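Mandalate racemase/muconate lactonizing enzyme (Unidentified, PDB 4E4U) is a putative mandelate racemase/muconate lactonizing enzyme of the enolase superfamily, probably abstracting a proton next to a substrate carboxylate. Local coordinates at residues A[35-40]-A[368-373]; A[277-282]-A[293-298]. All blocks are in the same frame, centred on the assembly; numbering follows the deposited sequence.

Contact 1 ties the N-terminal antiparallel sheet, through strand 35-40, to the segment 368-373 that leads into helix 372-377; contact 2 lies within the barrel domain, where 277-282 meets helix 289-301 of a beta-alpha-beta unit. Their centres stand 25 Å apart and their nearest atoms about 7 Å, without touching, and the chain makes all of contact 2 between the two halves of contact 1. Both are buried and apolar. Polar neighbours bring them together at Asn312, which receives a bond from Asn282 of contact 2 through its OD1 and makes a weak one to Glu39 of strand 35-40 through its ND2. The bound dimercaptobutanediol is lined by Tyr132, Cys151, Glu154, Asn155 and Leu158, none of them in either contact.

Contact 1. Residues A[35-40]-A[368-373]; sequences EGVGEI and IELDMD
Val37 turns its two methyls to different partners: CG1 sits between the backbone N and the carbonyl carbon (chi1 67°), facing Ile368, while CG2 lies trans to the N and faces Leu370. In Ile368 a chi1 of -156° carries CG1 and the end of the chain away from the strand and leaves the branch methyl CG2 for the contact. That methyl meets Val37 CG1 at 3.8 Å, the two side chains crossing at about a right angle. Leu370 uses its branch end, CD1 lying 3.8 Å from Val37 CG2, with its CG a little farther from the same methyl at 4.1 Å. One valine is thus touched by two side chains that flank a residue of the other segment, Glu369, whose CA is the nearest to that of Val37, at 7.0 Å. No hydrogen bond crosses, so van der Waals contact alone joins these two segments. Beyond Leu370, Asp371 is the N-cap of helix 372-377 and accepts a weak bond from Asp373 N. Strand 35-40 is an outermost strand of the N-terminal sheet within this chain, paired with strand 22-30, and the contact joins that sheet to the C-terminal part of the chain. Val315 of helix 314-325 touches both Val37 and Leu370, Ala318 of that helix touches Ile368, and Asp103 of helix 88-109 accepts a bond from Val37 N.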
loop_
_atom_site.group_PDB
_atom_site.type_symbol
_atom_site.label_atom_id
_atom_site.label_comp_id
_atom_site.label_asym_id
_atom_site.label_seq_id
_atom_site.Cartn_x
_atom_site.Cartn_y
_atom_site.Cartn_z
ATOM N N GLU A 35 -31.243 -40.182 14.318
ATOM C CA GLU A 35 -29.815 -40.469 14.253
ATOM C C GLU A 35 -29.149 -39.598 13.209
ATOM O O GLU A 35 -29.701 -39.393 12.128
ATOM C CB GLU A 35 -29.578 -41.925 13.860
ATOM C CG GLU A 35 -29.981 -42.960 14.886
ATOM C CD GLU A 35 -29.276 -44.279 14.644
ATOM O OE1 GLU A 35 -29.235 -44.727 13.476
ATOM O OE2 GLU A 35 -28.744 -44.852 15.618
ATOM N N GLY A 36 -27.957 -39.096 13.523
ATOM C CA GLY A 36 -27.161 -38.372 12.547
ATOM C C GLY A 36 -25.749 -38.919 12.501
ATOM O O GLY A 36 -25.229 -39.384 13.515
ATOM N N VAL A 37 -25.121 -38.866 11.329
ATOM C CA VAL A 37 -23.755 -39.355 11.183
ATOM C C VAL A 37 -22.846 -38.254 10.633
ATOM O O VAL A 37 -23.289 -37.398 9.871
ATOM C CB VAL A 37 -23.707 -40.630 10.303
ATOM C CG1 VAL A 37 -24.098 -40.314 8.862
ATOM C CG2 VAL A 37 -22.335 -41.299 10.375
ATOM N N GLY A 38 -21.584 -38.266 11.054
ATOM C CA GLY A 38 -20.613 -37.296 10.588
ATOM C C GLY A 38 -19.237 -37.915 10.472
ATOM O O GLY A 38 -19.013 -39.059 10.902
ATOM N N GLU A 39 -18.313 -37.166 9.883
ATOM C CA GLU A 39 -16.944 -37.623 9.700
ATOM C C GLU A 39 -15.990 -36.515 10.119
ATOM O O GLU A 39 -16.268 -35.331 9.907
ATOM C CB GLU A 39 -16.678 -38.040 8.247
ATOM C CG GLU A 39 -15.272 -38.589 8.047
ATOM C CD GLU A 39 -15.067 -39.347 6.749
ATOM O OE1 GLU A 39 -16.018 -39.500 5.947
ATOM O OE2 GLU A 39 -13.921 -39.803 6.536
ATOM N N ILE A 40 -14.879 -36.919 10.728
ATOM C CA ILE A 40 -13.860 -36.015 11.228
ATOM C C ILE A 40 -12.586 -36.180 10.408
ATOM O O ILE A 40 -12.132 -37.303 10.196
ATOM C CB ILE A 40 -13.574 -36.333 12.707
ATOM C CG1 ILE A 40 -14.801 -35.982 13.551
ATOM C CG2 ILE A 40 -12.315 -35.625 13.201
ATOM C CD1 ILE A 40 -14.757 -36.472 14.976
ATOM N N ILE A 368 -26.838 -40.139 3.571
ATOM C CA ILE A 368 -25.820 -41.162 3.769
ATOM C C ILE A 368 -26.075 -41.897 5.086
ATOM O O ILE A 368 -26.609 -41.317 6.028
ATOM C CB ILE A 368 -24.391 -40.540 3.750
ATOM C CG1 ILE A 368 -23.332 -41.573 3.366
ATOM C CG2 ILE A 368 -24.049 -39.888 5.071
ATOM C CD1 ILE A 368 -23.371 -41.940 1.902
ATOM N N GLU A 369 -25.718 -43.177 5.141
ATOM C CA GLU A 369 -25.888 -43.960 6.360
ATOM C C GLU A 369 -24.879 -45.091 6.379
ATOM O O GLU A 369 -24.740 -45.815 5.392
ATOM C CB GLU A 369 -27.309 -44.533 6.446
ATOM C CG GLU A 369 -27.599 -45.304 7.737
ATOM C CD GLU A 369 -29.039 -45.777 7.839
ATOM O OE1 GLU A 369 -29.812 -45.573 6.880
ATOM O OE2 GLU A 369 -29.397 -46.360 8.881
ATOM N N LEU A 370 -24.189 -45.260 7.501
ATOM C CA LEU A 370 -23.217 -46.343 7.619
ATOM C C LEU A 370 -23.889 -47.705 7.703
ATOM O O LEU A 370 -24.933 -47.858 8.343
ATOM C CB LEU A 370 -22.342 -46.153 8.852
ATOM C CG LEU A 370 -21.398 -44.954 8.847
ATOM C CD1 LEU A 370 -20.781 -44.784 10.220
ATOM C CD2 LEU A 370 -20.312 -45.116 7.790
ATOM N N ASP A 371 -23.270 -48.690 7.061
ATOM C CA ASP A 371 -23.640 -50.081 7.236
ATOM C C ASP A 371 -22.860 -50.571 8.452
ATOM O O ASP A 371 -21.655 -50.817 8.369
ATOM C CB ASP A 371 -23.274 -50.884 5.983
ATOM C CG ASP A 371 -23.718 -52.334 6.061
ATOM O OD1 ASP A 371 -23.669 -52.922 7.160
ATOM O OD2 ASP A 371 -24.119 -52.884 5.015
ATOM N N MET A 372 -23.545 -50.703 9.583
ATOM C CA MET A 372 -22.863 -50.996 10.840
ATOM C C MET A 372 -22.256 -52.393 10.900
ATOM O O MET A 372 -21.290 -52.615 11.626
ATOM C CB MET A 372 -23.781 -50.747 12.040
ATOM C CG MET A 372 -24.158 -49.283 12.209
ATOM S SD MET A 372 -22.751 -48.150 12.091
ATOM C CE MET A 372 -21.801 -48.632 13.529
ATOM N N ASP A 373 -22.803 -53.333 10.142
ATOM C CA ASP A 373 -22.203 -54.657 10.104
ATOM C C ASP A 373 -20.826 -54.598 9.436
ATOM O O ASP A 373 -19.872 -55.220 9.901
ATOM C CB ASP A 373 -23.129 -55.648 9.403
ATOM C CG ASP A 373 -24.422 -55.875 10.166
ATOM O OD1 ASP A 373 -24.381 -55.951 11.414
ATOM O OD2 ASP A 373 -25.482 -55.976 9.520
#

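Contact 2. Residues A[277-282]-A[293-298]; sequences SILQLN and KKIATL
Ile295 points from helix 289-301 toward segment 277-282 and meets two leucines with a single methyl, CG2. Leu281 and Ile295 run past each other in opposite directions, so that Leu281 CD2 lies 3.7 Å from Ile295 CG2 and 4.2 Å from Ile295 CB, at the base of the branch. Leu279 comes at a slant instead and offers the end of one branch, its CD1 standing 3.9 Å from Ile295 CG2. The helix side chain is set for this by its first torsion: CG2 is trans to the backbone N, and CG1 lies beside that N with chi1 -68°. Both leucines, two residues apart with Gln280 between them, point their CB toward the helix. In Leu281 the first torsion then places CG between the backbone N and the carbonyl carbon (chi1 63°), from where its CD2 branch reaches Ile295 CG2. Backbones remain well separated, the CA atoms of Leu281 and Ile295 being 8.2 Å apart, and side chains alone bridge the interval.

This is the strand-to-helix layer of a TIM-like barrel, within the beta-alpha-beta unit formed by strand 278-279, helix 289-301 and strand 305-306. Phe267 of helix 263-272 touches both Leu279 and Ile295, and Val286 touches both Leu281 and Ile295. On the helix, Lys293 and Lys294 form salt bridges with Glu71 and Glu300, respectively, of a second subunit. Since the three touching residues are buried and no hydrogen bond crosses between the segments, their attraction rests on dispersion and the exclusion of water, with shape rather than polar pairing setting the fit.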
loop_
_atom_site.group_PDB
_atom_site.type_symbol
_atom_site.label_atom_id
_atom_site.label_comp_id
_atom_site.label_asym_id
_atom_site.label_seq_id
_atom_site.Cartn_x
_atom_site.Cartn_y
_atom_site.Cartn_z
ATOM N N SER A 277 -7.329 -18.641 -5.829
ATOM C CA SER A 277 -8.613 -18.337 -6.455
ATOM C C SER A 277 -9.555 -19.532 -6.445
ATOM O O SER A 277 -10.698 -19.429 -6.885
ATOM C CB SER A 277 -8.415 -17.862 -7.887
ATOM O OG SER A 277 -7.750 -18.853 -8.645
ATOM N N ILE A 278 -9.064 -20.668 -5.959
ATOM C CA ILE A 278 -9.855 -21.888 -5.870
ATOM C C ILE A 278 -9.623 -22.451 -4.475
ATOM O O ILE A 278 -8.487 -22.740 -4.103
ATOM C CB ILE A 278 -9.433 -22.906 -6.952
ATOM C CG1 ILE A 278 -9.709 -22.341 -8.353
ATOM C CG2 ILE A 278 -10.162 -24.234 -6.778
ATOM C CD1 ILE A 278 -9.023 -23.113 -9.475
ATOM N N LEU A 279 -10.697 -22.562 -3.692
ATOM C CA LEU A 279 -10.594 -22.967 -2.294
ATOM C C LEU A 279 -10.978 -24.420 -2.105
ATOM O O LEU A 279 -12.115 -24.819 -2.383
ATOM C CB LEU A 279 -11.484 -22.100 -1.408
ATOM C CG LEU A 279 -11.261 -20.602 -1.473
ATOM C CD1 LEU A 279 -12.060 -19.902 -0.380
ATOM C CD2 LEU A 279 -9.792 -20.266 -1.348
ATOM N N GLN A 280 -10.023 -25.198 -1.614
ATOM C CA GLN A 280 -10.179 -26.632 -1.448
ATOM C C GLN A 280 -10.459 -27.001 0.004
ATOM O O GLN A 280 -9.789 -27.846 0.601
ATOM C CB GLN A 280 -8.938 -27.341 -1.971
ATOM C CG GLN A 280 -8.669 -27.019 -3.428
ATOM C CD GLN A 280 -7.374 -27.595 -3.923
ATOM O OE1 GLN A 280 -6.314 -27.363 -3.340
ATOM N NE2 GLN A 280 -7.444 -28.345 -5.021
ATOM N N LEU A 281 -11.478 -26.371 0.566
ATOM C CA LEU A 281 -11.907 -26.705 1.912
ATOM C C LEU A 281 -12.305 -28.181 1.996
ATOM O O LEU A 281 -12.847 -28.753 1.039
ATOM C CB LEU A 281 -13.076 -25.798 2.317
ATOM C CG LEU A 281 -14.371 -25.913 1.501
ATOM C CD1 LEU A 281 -15.321 -26.979 2.042
ATOM C CD2 LEU A 281 -15.084 -24.573 1.438
ATOM N N ASN A 282 -12.037 -28.792 3.143
ATOM C CA ASN A 282 -12.598 -30.094 3.464
ATOM C C ASN A 282 -13.640 -29.854 4.548
ATOM O O ASN A 282 -13.312 -29.322 5.623
ATOM C CB ASN A 282 -11.512 -31.065 3.923
ATOM C CG ASN A 282 -12.043 -32.470 4.126
ATOM O OD1 ASN A 282 -13.039 -32.676 4.828
ATOM N ND2 ASN A 282 -11.377 -33.448 3.524
ATOM N N LYS A 293 -20.115 -23.123 4.412
ATOM C CA LYS A 293 -20.953 -22.171 3.685
ATOM C C LYS A 293 -20.413 -20.749 3.843
ATOM O O LYS A 293 -20.393 -19.969 2.884
ATOM C CB LYS A 293 -22.398 -22.249 4.185
ATOM C CG LYS A 293 -23.385 -21.364 3.443
ATOM C CD LYS A 293 -23.774 -21.973 2.110
ATOM C CE LYS A 293 -24.683 -21.043 1.333
ATOM N NZ LYS A 293 -25.141 -21.654 0.055
ATOM N N LYS A 294 -19.939 -20.419 5.042
ATOM C CA LYS A 294 -19.359 -19.103 5.290
ATOM C C LYS A 294 -18.079 -18.901 4.473
ATOM O O LYS A 294 -17.836 -17.819 3.931
ATOM C CB LYS A 294 -19.101 -18.905 6.785
ATOM C CG LYS A 294 -20.392 -18.778 7.578
ATOM C CD LYS A 294 -20.158 -18.481 9.057
ATOM C CE LYS A 294 -21.487 -18.369 9.812
ATOM N NZ LYS A 294 -21.270 -18.130 11.268
ATOM N N ILE A 295 -17.264 -19.946 4.377
ATOM C CA ILE A 295 -16.056 -19.884 3.561
ATOM C C ILE A 295 -16.422 -19.697 2.082
ATOM O O ILE A 295 -15.810 -18.885 1.377
ATOM C CB ILE A 295 -15.191 -21.135 3.784
ATOM C CG1 ILE A 295 -14.626 -21.105 5.205
ATOM C CG2 ILE A 295 -14.068 -21.221 2.732
ATOM C CD1 ILE A 295 -14.153 -22.459 5.704
ATOM N N ALA A 296 -17.434 -20.427 1.612
ATOM C CA ALA A 296 -17.890 -20.263 0.232
ATOM C C ALA A 296 -18.360 -18.828 -0.034
ATOM O O ALA A 296 -18.154 -18.289 -1.122
ATOM C CB ALA A 296 -18.996 -21.253 -0.084
ATOM N N THR A 297 -18.987 -18.218 0.966
ATOM C CA THR A 297 -19.421 -16.827 0.890
ATOM C C THR A 297 -18.242 -15.865 0.723
ATOM O O THR A 297 -18.289 -14.942 -0.109
ATOM C CB THR A 297 -20.224 -16.464 2.153
ATOM O OG1 THR A 297 -21.433 -17.233 2.175
ATOM C CG2 THR A 297 -20.560 -14.978 2.190
ATOM N N LEU A 298 -17.186 -16.070 1.512
ATOM C CA LEU A 298 -15.971 -15.273 1.347
ATOM C C LEU A 298 -15.455 -15.419 -0.074
ATOM O O LEU A 298 -15.080 -14.434 -0.711
ATOM C CB LEU A 298 -14.883 -15.704 2.326
ATOM C CG LEU A 298 -15.206 -15.607 3.813
ATOM C CD1 LEU A 298 -13.998 -16.043 4.643
ATOM C CD2 LEU A 298 -15.626 -14.187 4.161
#